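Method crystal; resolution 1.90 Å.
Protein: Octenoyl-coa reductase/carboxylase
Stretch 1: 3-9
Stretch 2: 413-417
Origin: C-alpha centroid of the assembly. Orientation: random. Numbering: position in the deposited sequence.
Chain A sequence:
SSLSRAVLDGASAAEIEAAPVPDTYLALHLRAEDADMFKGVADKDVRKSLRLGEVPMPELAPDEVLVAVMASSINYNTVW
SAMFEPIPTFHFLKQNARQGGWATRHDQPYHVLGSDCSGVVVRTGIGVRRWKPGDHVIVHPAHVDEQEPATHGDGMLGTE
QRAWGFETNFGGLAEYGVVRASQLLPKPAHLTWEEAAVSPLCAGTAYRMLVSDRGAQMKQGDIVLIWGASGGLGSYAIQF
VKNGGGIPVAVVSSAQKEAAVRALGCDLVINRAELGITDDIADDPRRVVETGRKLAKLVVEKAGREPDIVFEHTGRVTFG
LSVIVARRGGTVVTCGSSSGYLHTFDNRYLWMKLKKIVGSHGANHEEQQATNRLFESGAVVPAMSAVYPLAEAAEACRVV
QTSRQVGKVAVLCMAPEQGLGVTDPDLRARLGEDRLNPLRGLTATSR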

# COMPACT_ATOMS: atom_id res chain seq x y z
N LEU A 3 25.08 -42.57 0.95
CA LEU A 3 24.08 -41.52 0.78
C LEU A 3 24.33 -40.65 -0.45
O LEU A 3 23.40 -40.36 -1.20
CB LEU A 3 23.94 -40.66 2.04
CG LEU A 3 22.87 -39.56 2.01
CD1 LEU A 3 21.48 -40.08 1.63
CD2 LEU A 3 22.85 -38.83 3.37
N SER A 4 25.57 -40.23 -0.65
CA SER A 4 25.85 -39.38 -1.82
C SER A 4 25.68 -40.17 -3.10
O SER A 4 25.18 -39.64 -4.08
CB SER A 4 27.23 -38.73 -1.74
OG SER A 4 28.26 -39.69 -1.83
N ARG A 5 26.07 -41.45 -3.08
CA ARG A 5 25.89 -42.33 -4.24
C ARG A 5 24.40 -42.48 -4.56
O ARG A 5 24.01 -42.34 -5.71
CB ARG A 5 26.54 -43.70 -4.01
CG ARG A 5 28.08 -43.67 -4.02
CD ARG A 5 28.71 -45.04 -3.78
NE ARG A 5 29.61 -44.98 -2.62
CZ ARG A 5 29.43 -45.64 -1.48
NH1 ARG A 5 28.40 -46.47 -1.33
NH2 ARG A 5 30.30 -45.49 -0.48
N ALA A 6 23.59 -42.75 -3.54
CA ALA A 6 22.13 -42.85 -3.71
C ALA A 6 21.56 -41.59 -4.37
O ALA A 6 20.82 -41.68 -5.34
CB ALA A 6 21.45 -43.11 -2.36
N VAL A 7 21.94 -40.44 -3.84
CA VAL A 7 21.49 -39.14 -4.37
C VAL A 7 21.92 -38.99 -5.82
O VAL A 7 21.10 -38.70 -6.69
CB VAL A 7 22.08 -37.99 -3.53
CG1 VAL A 7 21.79 -36.66 -4.17
CG2 VAL A 7 21.53 -38.05 -2.13
N LEU A 8 23.20 -39.20 -6.06
CA LEU A 8 23.79 -39.06 -7.39
C LEU A 8 23.23 -40.10 -8.35
O LEU A 8 23.13 -39.85 -9.55
CB LEU A 8 25.32 -39.15 -7.33
CG LEU A 8 25.98 -37.93 -6.67
CD1 LEU A 8 27.50 -38.04 -6.73
CD2 LEU A 8 25.50 -36.60 -7.28
N ASP A 9 22.84 -41.26 -7.83
CA ASP A 9 22.29 -42.32 -8.67
C ASP A 9 20.80 -42.08 -8.95
O ASP A 9 20.19 -42.83 -9.71
CB ASP A 9 22.56 -43.70 -8.06
CG ASP A 9 24.05 -44.05 -8.03
OD1 ASP A 9 24.86 -43.30 -8.62
OD2 ASP A 9 24.42 -45.08 -7.42
N CYS A 413 28.67 -28.85 -6.06
CA CYS A 413 29.06 -29.35 -4.76
C CYS A 413 29.12 -30.84 -4.88
O CYS A 413 30.17 -31.39 -5.23
CB CYS A 413 28.06 -28.87 -3.71
SG CYS A 413 28.12 -27.09 -3.59
N MET A 414 28.01 -31.50 -4.63
CA MET A 414 27.96 -32.92 -4.83
C MET A 414 27.83 -33.29 -6.31
O MET A 414 28.27 -34.36 -6.70
CB MET A 414 26.84 -33.54 -4.01
CG MET A 414 27.01 -35.02 -3.77
SD MET A 414 25.60 -35.59 -2.83
CE MET A 414 26.17 -35.20 -1.16
N ALA A 415 27.24 -32.42 -7.13
CA ALA A 415 27.09 -32.74 -8.56
C ALA A 415 28.48 -32.97 -9.17
O ALA A 415 29.33 -32.09 -9.10
CB ALA A 415 26.37 -31.63 -9.29
N PRO A 416 28.71 -34.18 -9.73
CA PRO A 416 30.06 -34.53 -10.19
C PRO A 416 30.43 -33.86 -11.51
O PRO A 416 31.58 -33.86 -11.92
CB PRO A 416 29.99 -36.06 -10.34
CG PRO A 416 28.56 -36.36 -10.60
CD PRO A 416 27.77 -35.31 -9.84
N GLU A 417 29.44 -33.32 -12.20
CA GLU A 417 29.70 -32.69 -13.48
C GLU A 417 28.57 -31.74 -13.80
O GLU A 417 27.49 -31.83 -13.21
CB GLU A 417 29.85 -33.76 -14.58
CG GLU A 417 28.57 -34.55 -14.85
CD GLU A 417 28.84 -36.01 -15.22
OE1 GLU A 417 29.92 -36.31 -15.73
OE2 GLU A 417 27.95 -36.85 -14.98

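Residues 413-417 pack against one side of the helix that includes residues 3-8, bringing together parts of the chain more than 400 residues apart. The contact is small, burying 216 Å² summed over both sides, and no hydrogen bond crosses it. It is held by van der Waals packing, to which Ser 4, Val 7 and Leu 8 contribute from the helix and Met 414 and Pro 416 contribute most from the other segment.

Stretch 2 has no regular secondary structure, and its first residue, Cys 413, stands out of reach of the helix although it is buried in the protein. The contact begins with Met 414, which is buried and has the largest area covered by the other stretch, 81 Å². Its CA-to-CB bond points toward the helix, and chi1 and chi2 are both t, so that the chain runs out extended from CA to SD before chi3 turns to m at the methyl end. This carries the sulfur to the helix surface, where SD lies 3.7 Å from CB of Ser 4 and 4.2 Å from CG1 of Val 7. The long, unbranched and flexible side chain suits this position: it spans the gap between backbones whose CA atoms are 7.4 Å apart at Ser 4 and Met 414, and its polarizable sulfur packs well against carbon. Closer to the backbone, CG of Met 414 lies 4.1 Å from CD2 of Leu 8.

The small side chain of Ser 4 presents its CB to the sulfur, while its OG is hydrogen-bonded elsewhere in the structure. Val 7, one helical turn further on, is buried and has chi1 in t; its CG1 supplies a compact apolar surface for the same sulfur. The helix holds these residues in place through its own backbone hydrogen bonds, with Val 7 N donating to Leu 3 O at 3.0 Å and Leu 8 N to Ser 4 O at 2.8 Å. The spacing of three and four residues brings Ser 4, Val 7 and Leu 8 to the same side of the helix, and all three direct their CA-to-CB bonds toward stretch 2.

The chain then passes Ala 415, whose CA-to-CB bond points away from the helix. The approach here is through the backbone: CD2 of Leu 8 comes within 4.4 Å of CA of Ala 415, and it lies 3.6 Å from O of Met 414, a van der Waals contact between a methyl group and a carbonyl oxygen.

Pro 416 turns back toward the helix, and its ring carbon CD meets CD2 of Leu 8 at 3.7 Å. The rigid ring offers a ready apolar surface for the leucine methyl, although the proline is exposed overall. Leu 8, with chi1 in m and chi2 in t, makes its closest approaches to Met 414, Ala 415 and Pro 416 through CD2, while CD1 also lies 3.8 Å from O of Met 414; 66 Å² of the residue is covered. Glu 417 ends the segment, exposed and beyond reach of the helix.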